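General negative regulator of transcription subunit 2 (PDB 4BY6) serves in budding yeast as a NOT-module subunit of the CCR4-NOT complex, required for its integrity, in mRNA deadenylation and in repressing transcription. Local coordinates at residues F114-H119 with V123-T128; L130-R135 with K144-K149. All blocks are in the same frame, centred on the assembly; numbering follows the deposited sequence.

How the contacts relate
Contacts 1 and 2 follow one another along the chain and share helix 123-134: its first half packs on the end of helix 109-118 in contact 1, and its C-terminal part packs, through Leu132, on Trp146 of strand 145-149 in contact 2. Their centres are about 12 Å apart, and they touch directly. Tyr117 OH lies 2.7 Å from Lys144 O, a probable hydrogen bond, while the Phe116 ring meets the indole of Trp146 edge-to-face. Contact 1 thus builds the helical pair and contact 2 joins it to the antiparallel sheet. The chain of another protein reaches ten residues of contact 1 but, of contact 2, touches Lys144 alone.

Contact 1 (F114-H119 with V123-T128); sequences FLFYKH and VIQELT
Apolar packing between helices 109-118 and 123-134 runs through Leu115, Ile124 and Thr128. Leu115 CD1 lies 3.8 Å from Ile124 CG1, the two side chains crossing at about a right angle, and Leu115 CB rests 3.8 Å from the methyl CG2 of Thr128. On the other branch of Ile124, CG2 meets His119 CB at 3.7 Å and approaches the imidazole obliquely.

Polar contacts centre on Gln125. Its chain is extended, with CG anti to the backbone N (chi1 -176°), which carries the amide across to helix 109-118. There NE2 donates to Phe116 O at 3.0 Å, with an N-H...O angle of 151°, lying in the carbonyl plane but tilted from its own amide plane. OE1 of the same amide accepts from Gly121 N in the connecting turn, so both ends of the group are engaged and its rotation is probably fixed. The same side chain serves the aromatic packing: Gln125 CG lies 3.7 Å from Phe116 CD1, and NE2 sits over one face of that ring, offset toward its rim. Thr128 OG1 comes within 3.5 Å of Phe116 CB and has Ile124 O and Gln125 O within reach, either of which could take its proton.

The chain of another protein reaches the same region, where one of its aromatic side chains is hydrogen-bonded to His119 NE2 and its backbone receives a weak bond from Gln125 NE2.

The short segments run closer to antiparallel than parallel, at 137° with axes 8.2 Å apart, and a short turn joins the two helices. This is a buried helical hairpin, lying within the NOT2/NOT3/NOT5 C-terminal region.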
ATOM      1  N   PHE E 114       6.409  16.291 -26.756  1.00 38.10           N
ATOM      2  CA  PHE E 114       5.494  15.492 -25.957  1.00 36.74           C
ATOM      3  C   PHE E 114       4.559  14.658 -26.838  1.00 42.23           C
ATOM      4  O   PHE E 114       4.449  13.432 -26.686  1.00 39.53           O
ATOM      5  CB  PHE E 114       4.677  16.400 -25.056  1.00 31.38           C
ATOM      6  CG  PHE E 114       3.722  15.674 -24.184  1.00 33.09           C
ATOM      7  CD1 PHE E 114       4.091  15.308 -22.893  1.00 36.75           C
ATOM      8  CD2 PHE E 114       2.442  15.361 -24.644  1.00 26.90           C
ATOM      9  CE1 PHE E 114       3.207  14.627 -22.062  1.00 31.42           C
ATOM     10  CE2 PHE E 114       1.537  14.674 -23.820  1.00 33.06           C
ATOM     11  CZ  PHE E 114       1.922  14.311 -22.528  1.00 36.08           C
ATOM     12  N   LEU E 115       3.870  15.337 -27.747  1.00 35.05           N
ATOM     13  CA  LEU E 115       2.993  14.641 -28.681  1.00 31.43           C
ATOM     14  C   LEU E 115       3.728  13.595 -29.526  1.00 37.50           C
ATOM     15  O   LEU E 115       3.276  12.456 -29.641  1.00 36.73           O
ATOM     16  CB  LEU E 115       2.315  15.656 -29.592  1.00 31.52           C
ATOM     17  CG  LEU E 115       1.251  16.469 -28.882  1.00 35.62           C
ATOM     18  CD1 LEU E 115       0.821  17.618 -29.787  1.00 39.20           C
ATOM     19  CD2 LEU E 115       0.070  15.550 -28.505  1.00 26.81           C
ATOM     20  N   PHE E 116       4.866  13.986 -30.101  1.00 35.87           N
ATOM     21  CA  PHE E 116       5.661  13.104 -30.957  1.00 41.57           C
ATOM     22  C   PHE E 116       6.095  11.820 -30.227  1.00 47.01           C
ATOM     23  O   PHE E 116       6.179  10.748 -30.821  1.00 47.06           O
ATOM     24  CB  PHE E 116       6.888  13.858 -31.473  1.00 37.97           C
ATOM     25  CG  PHE E 116       7.881  12.994 -32.202  1.00 37.84           C
ATOM     26  CD1 PHE E 116       7.763  12.773 -33.560  1.00 37.71           C
ATOM     27  CD2 PHE E 116       8.947  12.404 -31.518  1.00 45.46           C
ATOM     28  CE1 PHE E 116       8.684  11.984 -34.243  1.00 41.95           C
ATOM     29  CE2 PHE E 116       9.883  11.618 -32.190  1.00 44.77           C
ATOM     30  CZ  PHE E 116       9.755  11.411 -33.556  1.00 45.36           C
ATOM     31  N   TYR E 117       6.381  11.939 -28.938  1.00 46.35           N
ATOM     32  CA  TYR E 117       6.795  10.791 -28.151  1.00 47.41           C
ATOM     33  C   TYR E 117       5.615  10.069 -27.507  1.00 48.27           C
ATOM     34  O   TYR E 117       5.810   9.020 -26.907  1.00 53.48           O
ATOM     35  CB  TYR E 117       7.769  11.211 -27.062  1.00 29.59           C
ATOM     36  CG  TYR E 117       9.175  11.419 -27.545  1.00 46.40           C
ATOM     37  CD1 TYR E 117       9.994  10.335 -27.854  1.00 32.42           C
ATOM     38  CD2 TYR E 117       9.696  12.699 -27.692  1.00 36.65           C
ATOM     39  CE1 TYR E 117      11.294  10.511 -28.286  1.00 33.74           C
ATOM     40  CE2 TYR E 117      11.000  12.887 -28.135  1.00 34.96           C
ATOM     41  CZ  TYR E 117      11.797  11.787 -28.424  1.00 35.24           C
ATOM     42  OH  TYR E 117      13.093  11.984 -28.867  1.00 37.31           O
ATOM     43  N   LYS E 118       4.405  10.626 -27.591  1.00 46.56           N
ATOM     44  CA  LYS E 118       3.271   9.980 -26.916  1.00 43.47           C
ATOM     45  C   LYS E 118       2.315   9.229 -27.850  1.00 44.83           C
ATOM     46  O   LYS E 118       1.608   8.318 -27.411  1.00 50.38           O
ATOM     47  CB  LYS E 118       2.466  10.994 -26.105  1.00 39.32           C
ATOM     48  CG  LYS E 118       1.720  10.346 -24.953  1.00 59.44           C
ATOM     49  CD  LYS E 118       0.518  11.168 -24.478  1.00 70.57           C
ATOM     50  CE  LYS E 118      -0.261  10.444 -23.376  1.00 72.99           C
ATOM     51  NZ  LYS E 118      -1.214  11.361 -22.683  1.00 73.83           N
ATOM     52  N   HIS E 119       2.297   9.600 -29.128  1.00 44.69           N
ATOM     53  CA  HIS E 119       1.355   9.001 -30.077  1.00 44.14           C
ATOM     54  C   HIS E 119       2.007   8.454 -31.352  1.00 49.09           C
ATOM     55  O   HIS E 119       1.840   9.018 -32.436  1.00 58.30           O
ATOM     56  CB  HIS E 119       0.278  10.029 -30.430  1.00 31.24           C
ATOM     57  CG  HIS E 119      -0.433  10.549 -29.231  1.00 38.55           C
ATOM     58  ND1 HIS E 119      -1.393   9.816 -28.566  1.00 38.12           N
ATOM     59  CD2 HIS E 119      -0.307  11.716 -28.545  1.00 42.96           C
ATOM     60  CE1 HIS E 119      -1.841  10.512 -27.530  1.00 39.60           C
ATOM     61  NE2 HIS E 119      -1.194  11.665 -27.497  1.00 47.17           N
ATOM     62  N   VAL E 123      -1.539  10.637 -36.999  1.00 51.01           N
ATOM     63  CA  VAL E 123      -1.487  11.939 -37.663  1.00 48.31           C
ATOM     64  C   VAL E 123      -0.707  12.977 -36.838  1.00 45.26           C
ATOM     65  O   VAL E 123       0.113  13.730 -37.383  1.00 44.30           O
ATOM     66  CB  VAL E 123      -2.917  12.484 -37.931  1.00 51.48           C
ATOM     67  CG1 VAL E 123      -2.887  13.947 -38.367  1.00 50.37           C
ATOM     68  CG2 VAL E 123      -3.617  11.645 -38.966  1.00 63.27           C
ATOM     69  N   ILE E 124      -0.939  13.012 -35.529  1.00 36.09           N
ATOM     70  CA  ILE E 124      -0.317  14.049 -34.730  1.00 38.04           C
ATOM     71  C   ILE E 124       1.216  13.831 -34.644  1.00 37.78           C
ATOM     72  O   ILE E 124       1.984  14.788 -34.596  1.00 37.78           O
ATOM     73  CB  ILE E 124      -0.975  14.129 -33.322  1.00 33.25           C
ATOM     74  CG1 ILE E 124      -0.530  15.395 -32.584  1.00 42.72           C
ATOM     75  CG2 ILE E 124      -0.660  12.917 -32.498  1.00 27.05           C
ATOM     76  CD1 ILE E 124      -0.721  16.675 -33.403  1.00 40.06           C
ATOM     77  N   GLN E 125       1.678  12.587 -34.699  1.00 44.43           N
ATOM     78  CA  GLN E 125       3.122  12.363 -34.689  1.00 43.06           C
ATOM     79  C   GLN E 125       3.734  12.923 -35.978  1.00 48.99           C
ATOM     80  O   GLN E 125       4.749  13.627 -35.935  1.00 51.72           O
ATOM     81  CB  GLN E 125       3.457  10.876 -34.535  1.00 37.68           C
ATOM     82  CG  GLN E 125       4.960  10.585 -34.431  1.00 40.87           C
ATOM     83  CD  GLN E 125       5.277   9.118 -34.197  1.00 50.52           C
ATOM     84  OE1 GLN E 125       4.860   8.238 -34.953  1.00 53.78           O
ATOM     85  NE2 GLN E 125       6.015   8.850 -33.135  1.00 56.42           N
ATOM     86  N   GLU E 126       3.098  12.642 -37.111  1.00 42.04           N
ATOM     87  CA  GLU E 126       3.561  13.180 -38.380  1.00 43.17           C
ATOM     88  C   GLU E 126       3.503  14.728 -38.428  1.00 53.03           C
ATOM     89  O   GLU E 126       4.393  15.392 -38.987  1.00 55.66           O
ATOM     90  CB  GLU E 126       2.748  12.599 -39.528  1.00 42.37           C
ATOM     91  CG  GLU E 126       3.199  13.073 -40.899  1.00 50.58           C
ATOM     92  CD  GLU E 126       4.494  12.417 -41.357  1.00 56.43           C
ATOM     93  OE1 GLU E 126       4.931  11.420 -40.737  1.00 58.78           O
ATOM     94  OE2 GLU E 126       5.088  12.922 -42.329  1.00 60.18           O
ATOM     95  N   LEU E 127       2.449  15.309 -37.870  1.00 43.90           N
ATOM     96  CA  LEU E 127       2.329  16.750 -37.926  1.00 46.01           C
ATOM     97  C   LEU E 127       3.395  17.419 -37.036  1.00 46.84           C
ATOM     98  O   LEU E 127       4.016  18.415 -37.427  1.00 53.44           O
ATOM     99  CB  LEU E 127       0.915  17.176 -37.534  1.00 46.52           C
ATOM    100  CG  LEU E 127      -0.205  16.891 -38.550  1.00 47.87           C
ATOM    101  CD1 LEU E 127      -1.467  17.587 -38.119  1.00 46.79           C
ATOM    102  CD2 LEU E 127       0.143  17.309 -39.980  1.00 47.43           C
ATOM    103  N   THR E 128       3.639  16.857 -35.859  1.00 34.36           N
ATOM    104  CA  THR E 128       4.688  17.399 -35.002  1.00 33.74           C
ATOM    105  C   THR E 128       6.081  17.176 -35.612  1.00 38.02           C
ATOM    106  O   THR E 128       6.976  17.989 -35.450  1.00 46.28           O
ATOM    107  CB  THR E 128       4.637  16.798 -33.589  1.00 31.92           C
ATOM    108  OG1 THR E 128       4.564  15.368 -33.669  1.00 45.30           O
ATOM    109  CG2 THR E 128       3.416  17.321 -32.853  1.00 32.72           C
TER

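Contact 2 (L130-R135 with K144-K149); sequences LELRKR and KAWLTK
Helix-on-sheet packing in the NOT2/NOT3/NOT5 C-terminal region, whose family belongs to the SH3 clan, brings Leu132 of helix 123-134 against Trp146 of strand 145-149. The contact is compact, burying 159 Å² in all, and most of it is one leucine lying on an indole. Leu132 CB stands over the face of the six-membered ring, 3.9 Å from its centroid and 23° off the normal, a CH-pi contact; the nearest ring atom is Trp146 CZ3, 3.6 Å from Leu132 CB. A chi1 of -79° sets Leu132 CG anti to the carbonyl carbon, and with chi2 extended the CD1 branch lies along the indole toward the ring junction, where Leu132 CD1 is 3.8 Å from Trp146 CE2. Two carbons of the leucine thus rest on the ring system, and the helix backbone also comes close, with Arg133 N 4.2 Å from Trp146 CZ3 and oblique to the ring.

With the indole cut back to an alanine, Leu132 would probably lose the flat surface it rests on, and a gap would be likely to open between helix and strand.

At the end of the helix, Arg135 grips Glu131 side-on: NE and NH2 both reach OE2, the NE-OE2 distance being 2.7 Å. The carboxylate oxygen lies in the guanidinium plane and meets NE with its anti lone pair, whereas NH2 comes from above the carboxylate plane. Arg135 NH1 has a second acid, Asp109, which ties this turn to the start of helix 109-118.

Around the indole, Phe113 and Phe116 of helix 109-118 and Tyr139 of strand 138-140 bring their rings against Trp146, while Trp137 touches both Leu132 and Trp146. Strand 145-149 itself runs antiparallel between strands 138-140 and 163-172.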
ATOM      1  N   LEU E 130       6.662  17.265 -38.837  1.00 37.44           N
ATOM      2  CA  LEU E 130       6.787  18.274 -39.892  1.00 39.81           C
ATOM      3  C   LEU E 130       7.020  19.671 -39.333  1.00 39.75           C
ATOM      4  O   LEU E 130       7.807  20.445 -39.885  1.00 40.38           O
ATOM      5  CB  LEU E 130       5.548  18.278 -40.776  1.00 30.84           C
ATOM      6  CG  LEU E 130       5.330  16.982 -41.543  1.00 41.40           C
ATOM      7  CD1 LEU E 130       3.959  16.981 -42.146  1.00 34.85           C
ATOM      8  CD2 LEU E 130       6.388  16.807 -42.601  1.00 33.84           C
ATOM      9  N   GLU E 131       6.334  19.981 -38.234  1.00 38.65           N
ATOM     10  CA  GLU E 131       6.444  21.284 -37.592  1.00 34.45           C
ATOM     11  C   GLU E 131       7.823  21.474 -36.941  1.00 39.53           C
ATOM     12  O   GLU E 131       8.432  22.548 -37.017  1.00 37.17           O
ATOM     13  CB  GLU E 131       5.335  21.445 -36.568  1.00 27.90           C
ATOM     14  CG  GLU E 131       5.381  22.731 -35.803  1.00 54.81           C
ATOM     15  CD  GLU E 131       5.068  23.947 -36.647  1.00 53.02           C
ATOM     16  OE1 GLU E 131       4.405  23.807 -37.698  1.00 56.78           O
ATOM     17  OE2 GLU E 131       5.493  25.050 -36.245  1.00 48.79           O
ATOM     18  N   LEU E 132       8.312  20.435 -36.283  1.00 40.16           N
ATOM     19  CA  LEU E 132       9.639  20.501 -35.710  1.00 37.88           C
ATOM     20  C   LEU E 132      10.674  20.649 -36.805  1.00 41.47           C
ATOM     21  O   LEU E 132      11.646  21.415 -36.677  1.00 36.13           O
ATOM     22  CB  LEU E 132       9.904  19.261 -34.865  1.00 35.45           C
ATOM     23  CG  LEU E 132       9.216  19.403 -33.514  1.00 38.49           C
ATOM     24  CD1 LEU E 132       9.250  18.064 -32.784  1.00 34.60           C
ATOM     25  CD2 LEU E 132       9.929  20.511 -32.727  1.00 28.10           C
ATOM     26  N   ARG E 133      10.435  19.924 -37.892  1.00 41.52           N
ATOM     27  CA  ARG E 133      11.304  19.985 -39.047  1.00 46.10           C
ATOM     28  C   ARG E 133      11.362  21.438 -39.554  1.00 43.99           C
ATOM     29  O   ARG E 133      12.443  21.963 -39.837  1.00 39.30           O
ATOM     30  CB  ARG E 133      10.813  19.012 -40.128  1.00 50.93           C
ATOM     31  CG  ARG E 133      11.847  18.677 -41.169  1.00 62.53           C
ATOM     32  CD  ARG E 133      12.848  17.707 -40.617  1.00 68.22           C
ATOM     33  NE  ARG E 133      14.025  17.621 -41.474  1.00 79.53           N
ATOM     34  CZ  ARG E 133      15.057  18.463 -41.392  1.00 87.28           C
ATOM     35  NH1 ARG E 133      15.037  19.466 -40.519  1.00 85.61           N
ATOM     36  NH2 ARG E 133      16.111  18.311 -42.183  1.00 94.90           N
ATOM     37  N   LYS E 134      10.199  22.095 -39.604  1.00 44.74           N
ATOM     38  CA  LYS E 134      10.090  23.483 -40.053  1.00 40.10           C
ATOM     39  C   LYS E 134      10.827  24.480 -39.154  1.00 37.03           C
ATOM     40  O   LYS E 134      11.330  25.500 -39.625  1.00 44.49           O
ATOM     41  CB  LYS E 134       8.618  23.865 -40.154  1.00 38.16           C
ATOM     42  CG  LYS E 134       8.366  25.343 -40.207  1.00 42.82           C
ATOM     43  CD  LYS E 134       6.926  25.623 -40.497  1.00 50.80           C
ATOM     44  CE  LYS E 134       6.596  27.092 -40.312  1.00 55.04           C
ATOM     45  NZ  LYS E 134       5.327  27.368 -41.046  1.00 58.78           N
ATOM     46  N   ARG E 135      10.878  24.191 -37.861  1.00 45.02           N
ATOM     47  CA  ARG E 135      11.579  25.033 -36.894  1.00 42.64           C
ATOM     48  C   ARG E 135      13.058  24.683 -36.794  1.00 47.84           C
ATOM     49  O   ARG E 135      13.734  25.029 -35.807  1.00 44.90           O
ATOM     50  CB  ARG E 135      10.933  24.902 -35.530  1.00 38.93           C
ATOM     51  CG  ARG E 135       9.498  25.290 -35.557  1.00 41.17           C
ATOM     52  CD  ARG E 135       8.833  25.030 -34.236  1.00 37.35           C
ATOM     53  NE  ARG E 135       7.405  25.274 -34.368  1.00 33.71           N
ATOM     54  CZ  ARG E 135       6.567  25.354 -33.347  1.00 40.32           C
ATOM     55  NH1 ARG E 135       7.021  25.198 -32.107  1.00 34.92           N
ATOM     56  NH2 ARG E 135       5.280  25.580 -33.573  1.00 31.85           N
ATOM     57  N   LYS E 144      16.856   8.223 -31.638  1.00 41.48           N
ATOM     58  CA  LYS E 144      15.450   8.615 -31.496  1.00 36.11           C
ATOM     59  C   LYS E 144      15.362   9.848 -30.614  1.00 40.23           C
ATOM     60  O   LYS E 144      14.689   9.883 -29.584  1.00 41.02           O
ATOM     61  CB  LYS E 144      14.625   7.454 -30.964  1.00 29.75           C
ATOM     62  CG  LYS E 144      14.989   6.172 -31.720  1.00 37.47           C
ATOM     63  CD  LYS E 144      13.811   5.259 -31.991  1.00 39.81           C
ATOM     64  CE  LYS E 144      14.143   4.310 -33.130  1.00 51.78           C
ATOM     65  NZ  LYS E 144      12.942   3.605 -33.686  1.00 63.65           N
ATOM     66  N   ALA E 145      16.095  10.863 -31.032  1.00 39.85           N
ATOM     67  CA  ALA E 145      16.166  12.090 -30.283  1.00 36.53           C
ATOM     68  C   ALA E 145      16.290  13.251 -31.254  1.00 40.96           C
ATOM     69  O   ALA E 145      16.952  13.114 -32.286  1.00 41.31           O
ATOM     70  CB  ALA E 145      17.326  12.052 -29.360  1.00 30.04           C
ATOM     71  N   TRP E 146      15.665  14.381 -30.927  1.00 41.33           N
ATOM     72  CA  TRP E 146      15.761  15.573 -31.776  1.00 40.41           C
ATOM     73  C   TRP E 146      16.934  16.473 -31.378  1.00 44.86           C
ATOM     74  O   TRP E 146      17.215  16.677 -30.182  1.00 44.32           O
ATOM     75  CB  TRP E 146      14.477  16.395 -31.713  1.00 35.07           C
ATOM     76  CG  TRP E 146      13.251  15.764 -32.288  1.00 35.43           C
ATOM     77  CD1 TRP E 146      12.401  14.899 -31.668  1.00 36.22           C
ATOM     78  CD2 TRP E 146      12.707  15.996 -33.589  1.00 35.32           C
ATOM     79  NE1 TRP E 146      11.369  14.558 -32.513  1.00 35.30           N
ATOM     80  CE2 TRP E 146      11.533  15.223 -33.695  1.00 38.07           C
ATOM     81  CE3 TRP E 146      13.109  16.770 -34.678  1.00 36.54           C
ATOM     82  CZ2 TRP E 146      10.757  15.210 -34.838  1.00 46.60           C
ATOM     83  CZ3 TRP E 146      12.341  16.762 -35.803  1.00 43.57           C
ATOM     84  CH2 TRP E 146      11.173  15.986 -35.883  1.00 49.00           C
ATOM     85  N   LEU E 147      17.601  17.036 -32.381  1.00 43.48           N
ATOM     86  CA  LEU E 147      18.698  17.960 -32.141  1.00 38.55           C
ATOM     87  C   LEU E 147      18.548  19.164 -33.021  1.00 37.77           C
ATOM     88  O   LEU E 147      17.937  19.072 -34.081  1.00 44.13           O
ATOM     89  CB  LEU E 147      20.041  17.295 -32.412  1.00 40.24           C
ATOM     90  CG  LEU E 147      20.151  16.639 -33.784  1.00 36.08           C
ATOM     91  CD1 LEU E 147      20.640  17.594 -34.821  1.00 43.10           C
ATOM     92  CD2 LEU E 147      21.144  15.545 -33.657  1.00 45.75           C
ATOM     93  N   THR E 148      19.121  20.286 -32.616  1.00 35.11           N
ATOM     94  CA  THR E 148      19.163  21.428 -33.521  1.00 39.08           C
ATOM     95  C   THR E 148      20.446  22.184 -33.325  1.00 47.20           C
ATOM     96  O   THR E 148      21.045  22.106 -32.265  1.00 63.93           O
ATOM     97  CB  THR E 148      17.934  22.376 -33.358  1.00 43.98           C
ATOM     98  OG1 THR E 148      18.138  23.539 -34.175  1.00 49.66           O
ATOM     99  CG2 THR E 148      17.766  22.825 -31.923  1.00 37.35           C
ATOM    100  N   LYS E 149      20.877  22.886 -34.368  1.00 39.71           N
ATOM    101  CA  LYS E 149      22.140  23.613 -34.339  1.00 38.72           C
ATOM    102  C   LYS E 149      22.225  24.615 -33.181  1.00 48.03           C
ATOM    103  O   LYS E 149      21.253  25.293 -32.861  1.00 51.17           O
ATOM    104  CB  LYS E 149      22.350  24.325 -35.676  1.00 34.03           C
ATOM    105  CG  LYS E 149      23.451  25.353 -35.688  1.00 38.40           C
ATOM    106  CD  LYS E 149      23.648  25.951 -37.100  1.00 45.43           C
ATOM    107  CE  LYS E 149      24.631  27.140 -37.061  1.00 55.85           C
ATOM    108  NZ  LYS E 149      25.094  27.588 -38.410  1.00 63.61           N
TER